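PDB 3FCP: L-Ala-D/L-Glu epimerase, a muconate lactonizing enzyme from Klebsiella pneumoniae subsp. pneumoniae MGH 78578, which belongs to the enolase superfamily, as a muconate lactonizing enzyme-type protein whose barrel domain holds a magnesium ion. Local coordinates for residues W141-G146 with I152-K157; G146-D151 with R184-A189; T178-T183 with A217-D222; T135-L140 with A312-W317. One frame throughout, in Å; residues are numbered along the deposited sequence.

Three of the four contacts lie together at the periphery of the barrel domain, and the fourth lies deeper. Interactions 1 and 2 share helix 148-158, which faces its own strand in the first and the next helix in the second; helix 176-189 continues from interaction 2 into interaction 3, their centres about 10 Å apart. These three are partly buried. Interaction 4 is buried and about 22 Å, centre to centre, from interaction 1, with which it shares strand 136-143. Interaction 1 turns on an indole-carboxylate hydrogen bond; interaction 3 packs a methionine between helices; interactions 2 and 4 are both carbon contacts, but 2 has polar groups bonded beside it, while 4 is buried leucine-tryptophan packing.

Interaction 1 (W141-G146 with I152-K157); sequences WTLASG and IAEGEK
Glu154, on helix 148-158, reaches across to Trp141 and Leu143 of strand 136-143, the strand that precedes this helix in the barrel. Strand and helix segments run nearly antiparallel, at 159°, with axes 9.1 Å apart, as expected where a barrel strand turns back into its helix. The glutamate starts at CB, which lies 4.1 Å from Leu143 CD2. Its first torsion (chi1 -152°) swings CG away from the backbone N, and the chain then runs extended, bringing CG to 3.9 Å from Trp141 NE1. CD follows in the plane of the indole, at the ring's edge, 3.5 Å from Trp141 NE1. At the tip, Glu154 OE1 accepts the indole N-H of Trp141 NE1 at 3.0 Å. The bond is fairly straight at the hydrogen and lies almost in the indole plane, yet the donor stands well above the carboxylate plane, and the two flat groups are turned 77° against each other. Leu143 CD2 closes in on the same OE1 at 3.6 Å and also reaches the backbone of Gly155, at 4.0 Å from its N. Phe329 meets the Trp141 ring edge-to-face. Glu154 OE1 thus takes one hydrogen bond and has a leucine methyl packed beside it; the hydrogen bond gives the indole nitrogen an acceptor and probably favours the charged form of the glutamate.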
loop_
_atom_site.group_PDB
_atom_site.type_symbol
_atom_site.label_atom_id
_atom_site.label_comp_id
_atom_site.label_asym_id
_atom_site.label_seq_id
_atom_site.Cartn_x
_atom_site.Cartn_y
_atom_site.Cartn_z
ATOM N N TRP A 141 -12.803 27.839 27.250
ATOM C CA TRP A 141 -13.678 28.912 26.794
ATOM C C TRP A 141 -13.359 29.212 25.333
ATOM O O TRP A 141 -12.198 29.167 24.922
ATOM C CB TRP A 141 -13.472 30.172 27.649
ATOM C CG TRP A 141 -14.412 31.290 27.308
ATOM C CD1 TRP A 141 -14.086 32.501 26.766
ATOM C CD2 TRP A 141 -15.837 31.287 27.453
ATOM N NE1 TRP A 141 -15.221 33.250 26.560
ATOM C CE2 TRP A 141 -16.309 32.529 26.974
ATOM C CE3 TRP A 141 -16.761 30.353 27.940
ATOM C CZ2 TRP A 141 -17.668 32.862 26.967
ATOM C CZ3 TRP A 141 -18.113 30.684 27.934
ATOM C CH2 TRP A 141 -18.552 31.930 27.449
ATOM N N THR A 142 -14.384 29.500 24.543
ATOM C CA THR A 142 -14.165 29.800 23.140
ATOM C C THR A 142 -14.124 31.301 22.915
ATOM O O THR A 142 -14.911 32.054 23.488
ATOM C CB THR A 142 -15.259 29.170 22.238
ATOM O OG1 THR A 142 -15.076 27.748 22.190
ATOM C CG2 THR A 142 -15.179 29.719 20.815
ATOM N N LEU A 143 -13.171 31.725 22.094
ATOM C CA LEU A 143 -13.002 33.127 21.748
ATOM C C LEU A 143 -13.438 33.232 20.293
ATOM O O LEU A 143 -12.753 32.739 19.394
ATOM C CB LEU A 143 -11.532 33.523 21.912
ATOM C CG LEU A 143 -11.014 33.331 23.342
ATOM C CD1 LEU A 143 -9.508 33.482 23.388
ATOM C CD2 LEU A 143 -11.683 34.340 24.261
ATOM N N ALA A 144 -14.595 33.844 20.065
ATOM C CA ALA A 144 -15.122 33.980 18.712
ATOM C C ALA A 144 -15.949 35.248 18.508
ATOM O O ALA A 144 -16.966 35.222 17.814
ATOM C CB ALA A 144 -15.964 32.757 18.366
ATOM N N SER A 145 -15.511 36.355 19.100
ATOM C CA SER A 145 -16.230 37.620 18.969
ATOM C C SER A 145 -15.979 38.246 17.604
ATOM O O SER A 145 -16.655 39.197 17.215
ATOM C CB SER A 145 -15.792 38.602 20.060
ATOM O OG SER A 145 -14.460 39.035 19.848
ATOM N N GLY A 146 -15.007 37.706 16.878
ATOM C CA GLY A 146 -14.683 38.244 15.571
ATOM C C GLY A 146 -13.722 39.414 15.680
ATOM O O GLY A 146 -13.279 39.957 14.668
ATOM N N ILE A 152 -8.861 38.788 23.153
ATOM C CA ILE A 152 -7.732 38.840 24.075
ATOM C C ILE A 152 -8.158 39.342 25.450
ATOM O O ILE A 152 -7.729 38.808 26.472
ATOM C CB ILE A 152 -6.604 39.748 23.529
ATOM C CG1 ILE A 152 -5.905 39.044 22.361
ATOM C CG2 ILE A 152 -5.610 40.084 24.638
ATOM C CD1 ILE A 152 -4.859 39.884 21.664
ATOM N N ALA A 153 -9.001 40.369 25.467
ATOM C CA ALA A 153 -9.488 40.939 26.721
ATOM C C ALA A 153 -10.213 39.857 27.517
ATOM O O ALA A 153 -9.879 39.578 28.672
ATOM C CB ALA A 153 -10.438 42.101 26.431
ATOM N N GLU A 154 -11.207 39.254 26.873
ATOM C CA GLU A 154 -12.005 38.196 27.475
ATOM C C GLU A 154 -11.078 37.112 28.018
ATOM O O GLU A 154 -11.195 36.701 29.172
ATOM C CB GLU A 154 -12.946 37.616 26.419
ATOM C CG GLU A 154 -14.237 37.034 26.956
ATOM C CD GLU A 154 -15.215 36.698 25.841
ATOM O OE1 GLU A 154 -14.895 35.822 25.010
ATOM O OE2 GLU A 154 -16.298 37.317 25.789
ATOM N N GLY A 155 -10.148 36.657 27.185
ATOM C CA GLY A 155 -9.218 35.630 27.617
ATOM C C GLY A 155 -8.337 36.118 28.752
ATOM O O GLY A 155 -7.968 35.357 29.648
ATOM N N GLU A 156 -8.002 37.403 28.707
ATOM C CA GLU A 156 -7.162 38.023 29.723
ATOM C C GLU A 156 -7.864 37.947 31.076
ATOM O O GLU A 156 -7.242 37.686 32.107
ATOM C CB GLU A 156 -6.905 39.482 29.354
ATOM C CG GLU A 156 -5.614 40.037 29.900
ATOM C CD GLU A 156 -4.418 39.207 29.486
ATOM O OE1 GLU A 156 -4.189 38.144 30.100
ATOM O OE2 GLU A 156 -3.714 39.614 28.537
ATOM N N LYS A 157 -9.172 38.170 31.057
ATOM C CA LYS A 157 -9.977 38.131 32.266
ATOM C C LYS A 157 -9.882 36.760 32.929
ATOM O O LYS A 157 -9.678 36.659 34.140
ATOM C CB LYS A 157 -11.434 38.445 31.923
ATOM C CG LYS A 157 -12.336 38.590 33.128
ATOM C CD LYS A 157 -13.764 38.894 32.710
ATOM C CE LYS A 157 -14.648 39.107 33.927
ATOM N NZ LYS A 157 -14.565 37.954 34.875
#

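Interaction 2 (G146-D151 with R184-A189); sequences GDTAKD and RAIVEA
Two successive helices of the barrel's outer layer, 148-158 and 176-189, lie side by side and touch through Thr148 and Ala185. The closest pair is Thr148 CG2 and Ala185 CB, methyl against methyl at 3.6 Å. That methyl of Thr148 is turned away from its own backbone N, while OG1 sits beside the N (chi1 -55°); the side chain therefore turns its methyl to Ala185, while OG1 and His182 ND1 share a hydrogen bond. Ile186 CG1 comes within 4.4 Å of Thr148 CG2. One turn further along helix 148-158, Asp151 joins in through its CB, which lies 4.1 Å from Ile186 CD1, the far end of a side chain that leaves its helix obliquely and then reaches across. The carboxylate of Asp151 is engaged outside the contact, OD1 being hydrogen-bonded to Ser145 OG. Asp147 stands at the N-cap of helix 148-158, just ahead of Thr148, and Asp151 N bonds back to Asp147 O at 2.9 Å in the first turn. Between the two segments themselves the contact is carbon against carbon, so its cohesion is van der Waals in nature, while the polar ends of Thr148 and Asp151 are paired with residues beside it.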
loop_
_atom_site.group_PDB
_atom_site.type_symbol
_atom_site.label_atom_id
_atom_site.label_comp_id
_atom_site.label_asym_id
_atom_site.label_seq_id
_atom_site.Cartn_x
_atom_site.Cartn_y
_atom_site.Cartn_z
ATOM N N GLY A 146 -15.007 37.706 16.878
ATOM C CA GLY A 146 -14.683 38.244 15.571
ATOM C C GLY A 146 -13.722 39.414 15.680
ATOM O O GLY A 146 -13.279 39.957 14.668
ATOM N N ASP A 147 -13.399 39.802 16.912
ATOM C CA ASP A 147 -12.477 40.910 17.161
ATOM C C ASP A 147 -11.290 40.453 18.012
ATOM O O ASP A 147 -11.460 40.035 19.158
ATOM C CB ASP A 147 -13.199 42.056 17.880
ATOM C CG ASP A 147 -12.285 43.245 18.143
ATOM O OD1 ASP A 147 -11.915 43.939 17.175
ATOM O OD2 ASP A 147 -11.926 43.482 19.316
ATOM N N THR A 148 -10.087 40.544 17.451
ATOM C CA THR A 148 -8.880 40.130 18.155
ATOM C C THR A 148 -8.773 40.774 19.533
ATOM O O THR A 148 -8.564 40.089 20.533
ATOM C CB THR A 148 -7.621 40.490 17.348
ATOM O OG1 THR A 148 -7.716 39.920 16.038
ATOM C CG2 THR A 148 -6.373 39.961 18.039
ATOM N N ALA A 149 -8.913 42.096 19.575
ATOM C CA ALA A 149 -8.828 42.842 20.826
ATOM C C ALA A 149 -9.847 42.338 21.844
ATOM O O ALA A 149 -9.510 42.075 22.999
ATOM C CB ALA A 149 -9.041 44.335 20.560
ATOM N N LYS A 150 -11.098 42.202 21.419
ATOM C CA LYS A 150 -12.138 41.721 22.322
ATOM C C LYS A 150 -11.813 40.325 22.855
ATOM O O LYS A 150 -11.942 40.069 24.055
ATOM C CB LYS A 150 -13.494 41.713 21.614
ATOM C CG LYS A 150 -14.018 43.106 21.289
ATOM C CD LYS A 150 -15.401 43.064 20.659
ATOM C CE LYS A 150 -15.877 44.466 20.294
ATOM N NZ LYS A 150 -17.225 44.457 19.657
ATOM N N ASP A 151 -11.380 39.430 21.968
ATOM C CA ASP A 151 -11.041 38.065 22.369
ATOM C C ASP A 151 -9.925 38.033 23.405
ATOM O O ASP A 151 -10.025 37.330 24.410
ATOM C CB ASP A 151 -10.622 37.230 21.155
ATOM C CG ASP A 151 -11.769 36.970 20.201
ATOM O OD1 ASP A 151 -12.937 36.976 20.648
ATOM O OD2 ASP A 151 -11.503 36.742 19.002
ATOM N N ARG A 184 -2.207 34.463 15.770
ATOM C CA ARG A 184 -0.862 34.758 16.263
ATOM C C ARG A 184 -0.921 35.792 17.391
ATOM O O ARG A 184 -0.232 35.657 18.403
ATOM C CB ARG A 184 0.025 35.283 15.133
ATOM C CG ARG A 184 1.482 35.482 15.544
ATOM C CD ARG A 184 2.311 36.056 14.405
ATOM N NE ARG A 184 2.326 35.175 13.238
ATOM C CZ ARG A 184 2.916 33.982 13.207
ATOM N NH1 ARG A 184 2.876 33.249 12.099
ATOM N NH2 ARG A 184 3.552 33.521 14.279
ATOM N N ALA A 185 -1.754 36.817 17.214
ATOM C CA ALA A 185 -1.905 37.868 18.221
ATOM C C ALA A 185 -2.385 37.290 19.548
ATOM O O ALA A 185 -1.868 37.634 20.618
ATOM C CB ALA A 185 -2.887 38.928 17.727
ATOM N N ILE A 186 -3.373 36.404 19.479
ATOM C CA ILE A 186 -3.915 35.789 20.681
ATOM C C ILE A 186 -2.884 34.884 21.343
ATOM O O ILE A 186 -2.770 34.850 22.571
ATOM C CB ILE A 186 -5.192 34.980 20.359
ATOM C CG1 ILE A 186 -6.277 35.926 19.838
ATOM C CG2 ILE A 186 -5.683 34.258 21.610
ATOM C CD1 ILE A 186 -7.528 35.233 19.339
ATOM N N VAL A 187 -2.129 34.153 20.531
ATOM C CA VAL A 187 -1.105 33.260 21.057
ATOM C C VAL A 187 -0.048 34.056 21.829
ATOM O O VAL A 187 0.368 33.656 22.914
ATOM C CB VAL A 187 -0.421 32.463 19.917
ATOM C CG1 VAL A 187 0.792 31.707 20.452
ATOM C CG2 VAL A 187 -1.415 31.483 19.312
ATOM N N GLU A 188 0.375 35.185 21.267
ATOM C CA GLU A 188 1.376 36.033 21.915
ATOM C C GLU A 188 0.850 36.593 23.234
ATOM O O GLU A 188 1.536 36.560 24.255
ATOM C CB GLU A 188 1.757 37.208 21.011
ATOM C CG GLU A 188 2.111 36.834 19.591
ATOM C CD GLU A 188 2.541 38.033 18.769
ATOM O OE1 GLU A 188 1.912 39.109 18.902
ATOM O OE2 GLU A 188 3.502 37.894 17.982
ATOM N N ALA A 189 -0.378 37.105 23.197
ATOM C CA ALA A 189 -1.017 37.699 24.367
ATOM C C ALA A 189 -1.329 36.716 25.495
ATOM O O ALA A 189 -0.949 36.948 26.642
ATOM C CB ALA A 189 -2.292 38.421 23.942
#

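Interaction 3 (T178-T183 with A217-D222); sequences TDLRHT and AAMGVD
Met219 reaches over to Thr183 and Leu180 from a Schellman motif that ends helix 206-218, and so packs this helix end against helix 176-189, its predecessor around the barrel. The sulfur lies at Thr183: Met219 SD is 3.7 Å from Thr183 CG2 and equally far from Thr183 OG1. Beyond the sulfur the chain bends (chi3 85°), and Met219 CE settles 3.8 Å from Thr183 CG2 and 3.6 Å from the backbone oxygen of Leu180. Leu180 CD2 is a looser neighbour, 4.4 Å from Met219 CE. Val221, just after the turn, brings CG2 to 4.2 Å from Thr183 OG1, the two side chains crossing at about a right angle.

The turn redirects the chain between these two residues. Gly220 takes a positive phi of 99°, and its N bonds back to Ala217 O at 3.2 Å. On either side of it, the CB atoms of Met219 and Val221 both point toward helix 176-189. Within Met219, CG lies between the backbone N and the carbonyl carbon (chi1 58°), and the chain stays extended until its bend near the tip. Further out, Leu216 of helix 206-218 touches Leu180, Thr183 and Val221, while Val198 of strand 195-199 touches Thr183 and Val221. At the far edge Asp222 packs on Lys211 of the second subunit. Amid this largely apolar packing, the buried hydroxyl Thr183 OG1 has no hydrogen-bonding partner in the model.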
loop_
_atom_site.group_PDB
_atom_site.type_symbol
_atom_site.label_atom_id
_atom_site.label_comp_id
_atom_site.label_asym_id
_atom_site.label_seq_id
_atom_site.Cartn_x
_atom_site.Cartn_y
_atom_site.Cartn_z
ATOM N N THR A 178 -5.449 36.900 7.317
ATOM C CA THR A 178 -6.110 37.597 8.409
ATOM C C THR A 178 -6.345 36.670 9.599
ATOM O O THR A 178 -6.050 37.042 10.737
ATOM C CB THR A 178 -7.449 38.234 7.955
ATOM O OG1 THR A 178 -8.409 37.210 7.679
ATOM C CG2 THR A 178 -7.239 39.055 6.703
ATOM N N ASP A 179 -6.858 35.465 9.353
ATOM C CA ASP A 179 -7.094 34.528 10.449
ATOM C C ASP A 179 -5.800 34.138 11.157
ATOM O O ASP A 179 -5.797 33.943 12.372
ATOM C CB ASP A 179 -7.807 33.254 9.964
ATOM C CG ASP A 179 -9.320 33.417 9.889
ATOM O OD1 ASP A 179 -9.880 34.194 10.693
ATOM O OD2 ASP A 179 -9.957 32.756 9.042
ATOM N N LEU A 180 -4.705 34.023 10.409
ATOM C CA LEU A 180 -3.429 33.649 11.014
ATOM C C LEU A 180 -2.861 34.777 11.872
ATOM O O LEU A 180 -2.244 34.526 12.907
ATOM C CB LEU A 180 -2.405 33.250 9.936
ATOM C CG LEU A 180 -2.668 31.946 9.174
ATOM C CD1 LEU A 180 -1.558 31.702 8.160
ATOM C CD2 LEU A 180 -2.745 30.792 10.156
ATOM N N ARG A 181 -3.058 36.018 11.440
ATOM C CA ARG A 181 -2.568 37.167 12.203
ATOM C C ARG A 181 -3.405 37.287 13.469
ATOM O O ARG A 181 -2.902 37.646 14.535
ATOM C CB ARG A 181 -2.676 38.446 11.367
ATOM C CG ARG A 181 -1.722 38.466 10.181
ATOM C CD ARG A 181 -1.977 39.632 9.238
ATOM N NE ARG A 181 -1.896 40.931 9.900
ATOM C CZ ARG A 181 -2.912 41.521 10.523
ATOM N NH1 ARG A 181 -4.099 40.930 10.572
ATOM N NH2 ARG A 181 -2.743 42.705 11.097
ATOM N N HIS A 182 -4.691 36.978 13.336
ATOM C CA HIS A 182 -5.620 37.011 14.461
ATOM C C HIS A 182 -5.162 35.999 15.512
ATOM O O HIS A 182 -4.999 36.335 16.684
ATOM C CB HIS A 182 -7.030 36.657 13.974
ATOM C CG HIS A 182 -8.000 36.348 15.073
ATOM N ND1 HIS A 182 -8.487 37.308 15.934
ATOM C CD2 HIS A 182 -8.590 35.182 15.439
ATOM C CE1 HIS A 182 -9.337 36.750 16.778
ATOM N NE2 HIS A 182 -9.417 35.461 16.500
ATOM N N THR A 183 -4.940 34.761 15.083
ATOM C CA THR A 183 -4.520 33.716 16.006
ATOM C C THR A 183 -3.137 33.990 16.593
ATOM O O THR A 183 -2.920 33.790 17.786
ATOM C CB THR A 183 -4.559 32.311 15.329
ATOM O OG1 THR A 183 -3.969 31.337 16.203
ATOM C CG2 THR A 183 -3.807 32.322 14.023
ATOM N N ALA A 217 0.923 25.352 13.630
ATOM C CA ALA A 217 1.814 24.503 14.407
ATOM C C ALA A 217 3.074 25.276 14.770
ATOM O O ALA A 217 3.573 25.166 15.888
ATOM C CB ALA A 217 2.180 23.251 13.619
ATOM N N ALA A 218 3.585 26.054 13.820
ATOM C CA ALA A 218 4.802 26.829 14.043
ATOM C C ALA A 218 4.654 27.889 15.139
ATOM O O ALA A 218 5.594 28.130 15.894
ATOM C CB ALA A 218 5.260 27.479 12.729
ATOM N N MET A 219 3.483 28.511 15.240
ATOM C CA MET A 219 3.281 29.525 16.270
ATOM C C MET A 219 2.940 28.947 17.646
ATOM O O MET A 219 2.737 29.688 18.601
ATOM C CB MET A 219 2.229 30.563 15.833
ATOM C CG MET A 219 0.841 30.033 15.476
ATOM S SD MET A 219 -0.392 31.353 15.155
ATOM C CE MET A 219 -0.089 31.705 13.498
ATOM N N GLY A 220 2.882 27.623 17.753
ATOM C CA GLY A 220 2.611 27.016 19.046
ATOM C C GLY A 220 1.200 26.560 19.371
ATOM O O GLY A 220 0.914 26.214 20.516
ATOM N N VAL A 221 0.312 26.556 18.385
ATOM C CA VAL A 221 -1.057 26.106 18.620
ATOM C C VAL A 221 -0.988 24.626 19.013
ATOM O O VAL A 221 -0.303 23.840 18.361
ATOM C CB VAL A 221 -1.913 26.301 17.354
ATOM C CG1 VAL A 221 -3.316 25.736 17.557
ATOM C CG2 VAL A 221 -1.984 27.785 17.024
ATOM N N ASP A 222 -1.688 24.255 20.084
ATOM C CA ASP A 222 -1.663 22.879 20.580
ATOM C C ASP A 222 -2.573 21.903 19.860
ATOM O O ASP A 222 -2.317 20.697 19.854
ATOM C CB ASP A 222 -2.030 22.833 22.067
ATOM C CG ASP A 222 -1.059 23.599 22.938
ATOM O OD1 ASP A 222 0.151 23.583 22.643
ATOM O OD2 ASP A 222 -1.513 24.198 23.933
#

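Interaction 4 (T135-L140 with A312-W317); sequences TALPVL and ASLHAW
Leu137 of strand 136-143 meets Leu314 and Trp317 of helix 307-317 in a fully buried contact. The apolar packing centres on one methyl: Leu137 CD2 lies 3.6 Å from Leu314 CD1 and 3.5 Å from Trp317 CB. These partners stand three residues apart on the helix, so the methyl enters between side chains of consecutive turns. The two leucines slide past each other in opposite directions, and the overlap extends back to Leu137 CB, 4.1 Å from Leu314 CD1. Trp317 crosses Leu137 at about a right angle and meets it through CB: its CG stands beside the backbone N, anti to the carbonyl carbon (chi1 -61°), which carries the indole off from the strand. Within the helix, Ser313 O lies 3.1 Å above one face of that indole, offset toward the rim.

Polar bonding here runs through the backbone. Ser313 O accepts from Trp317 N at 2.9 Å, and Leu137 is joined to Val350, whose side chain also touches Leu314. Packing of helix 307-317 against strand 136-143, the first strand of the barrel, is consistent with closure of the modified (beta/alpha)7-beta barrel of the enolase superfamily.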
loop_
_atom_site.group_PDB
_atom_site.type_symbol
_atom_site.label_atom_id
_atom_site.label_comp_id
_atom_site.label_asym_id
_atom_site.label_seq_id
_atom_site.Cartn_x
_atom_site.Cartn_y
_atom_site.Cartn_z
ATOM N N THR A 135 -15.091 13.660 39.048
ATOM C CA THR A 135 -16.389 14.265 39.304
ATOM C C THR A 135 -16.368 15.786 39.095
ATOM O O THR A 135 -17.349 16.481 39.355
ATOM C CB THR A 135 -16.875 13.908 40.731
ATOM O OG1 THR A 135 -18.287 14.104 40.810
ATOM C CG2 THR A 135 -16.185 14.768 41.770
ATOM N N ALA A 136 -15.230 16.283 38.620
ATOM C CA ALA A 136 -15.029 17.699 38.315
ATOM C C ALA A 136 -14.284 17.703 36.977
ATOM O O ALA A 136 -13.158 17.217 36.885
ATOM C CB ALA A 136 -14.181 18.365 39.401
ATOM N N LEU A 137 -14.911 18.237 35.938
ATOM C CA LEU A 137 -14.285 18.238 34.623
ATOM C C LEU A 137 -13.866 19.600 34.107
ATOM O O LEU A 137 -14.539 20.607 34.349
ATOM C CB LEU A 137 -15.221 17.583 33.604
ATOM C CG LEU A 137 -15.433 16.072 33.741
ATOM C CD1 LEU A 137 -16.249 15.768 34.985
ATOM C CD2 LEU A 137 -16.139 15.552 32.505
ATOM N N PRO A 138 -12.740 19.650 33.374
ATOM C CA PRO A 138 -12.253 20.916 32.824
ATOM C C PRO A 138 -13.126 21.380 31.667
ATOM O O PRO A 138 -13.636 20.572 30.886
ATOM C CB PRO A 138 -10.831 20.576 32.390
ATOM C CG PRO A 138 -10.954 19.134 31.982
ATOM C CD PRO A 138 -11.798 18.553 33.084
ATOM N N VAL A 139 -13.304 22.690 31.573
ATOM C CA VAL A 139 -14.111 23.297 30.526
ATOM C C VAL A 139 -13.354 24.523 30.014
ATOM O O VAL A 139 -13.077 25.455 30.776
ATOM C CB VAL A 139 -15.483 23.758 31.073
ATOM C CG1 VAL A 139 -16.287 24.422 29.969
ATOM C CG2 VAL A 139 -16.245 22.574 31.651
ATOM N N LEU A 140 -12.999 24.518 28.735
ATOM C CA LEU A 140 -12.287 25.657 28.175
ATOM C C LEU A 140 -13.297 26.712 27.748
ATOM O O LEU A 140 -14.506 26.514 27.883
ATOM C CB LEU A 140 -11.431 25.212 26.985
ATOM C CG LEU A 140 -12.084 24.407 25.856
ATOM C CD1 LEU A 140 -13.002 25.300 25.023
ATOM C CD2 LEU A 140 -10.986 23.808 24.974
ATOM N N ALA A 312 -25.734 15.677 30.449
ATOM C CA ALA A 312 -25.837 14.335 29.877
ATOM C C ALA A 312 -24.464 13.980 29.299
ATOM O O ALA A 312 -23.954 12.875 29.511
ATOM C CB ALA A 312 -26.892 14.311 28.779
ATOM N N SER A 313 -23.865 14.929 28.579
ATOM C CA SER A 313 -22.546 14.719 27.989
ATOM C C SER A 313 -21.497 14.542 29.078
ATOM O O SER A 313 -20.648 13.660 28.985
ATOM C CB SER A 313 -22.142 15.907 27.114
ATOM O OG SER A 313 -23.125 16.183 26.141
ATOM N N LEU A 314 -21.547 15.388 30.106
ATOM C CA LEU A 314 -20.574 15.305 31.198
ATOM C C LEU A 314 -20.591 13.953 31.915
ATOM O O LEU A 314 -19.548 13.457 32.315
ATOM C CB LEU A 314 -20.788 16.421 32.235
ATOM C CG LEU A 314 -20.236 17.854 32.109
ATOM C CD1 LEU A 314 -18.793 17.853 31.600
ATOM C CD2 LEU A 314 -21.099 18.650 31.200
ATOM N N HIS A 315 -21.763 13.353 32.087
ATOM C CA HIS A 315 -21.819 12.053 32.755
ATOM C C HIS A 315 -21.001 11.028 31.969
ATOM O O HIS A 315 -20.316 10.190 32.558
ATOM C CB HIS A 315 -23.265 11.584 32.902
ATOM C CG HIS A 315 -23.960 12.150 34.102
ATOM N ND1 HIS A 315 -23.660 11.758 35.390
ATOM C CD2 HIS A 315 -24.920 13.097 34.214
ATOM C CE1 HIS A 315 -24.405 12.438 36.241
ATOM N NE2 HIS A 315 -25.179 13.258 35.553
ATOM N N ALA A 316 -21.078 11.107 30.641
ATOM C CA ALA A 316 -20.327 10.212 29.764
ATOM C C ALA A 316 -18.836 10.560 29.802
ATOM O O ALA A 316 -17.986 9.679 29.949
ATOM C CB ALA A 316 -20.857 10.312 28.328
ATOM N N TRP A 317 -18.521 11.849 29.687
ATOM C CA TRP A 317 -17.128 12.302 29.706
ATOM C C TRP A 317 -16.407 11.914 31.000
ATOM O O TRP A 317 -15.204 11.640 30.990
ATOM C CB TRP A 317 -17.048 13.828 29.548
ATOM C CG TRP A 317 -17.618 14.423 28.270
ATOM C CD1 TRP A 317 -17.877 15.752 28.039
ATOM C CD2 TRP A 317 -18.023 13.727 27.079
ATOM N NE1 TRP A 317 -18.415 15.923 26.789
ATOM C CE2 TRP A 317 -18.521 14.699 26.179
ATOM C CE3 TRP A 317 -18.018 12.378 26.687
ATOM C CZ2 TRP A 317 -19.014 14.365 24.908
ATOM C CZ3 TRP A 317 -18.509 12.045 25.425
ATOM C CH2 TRP A 317 -19.002 13.037 24.550
#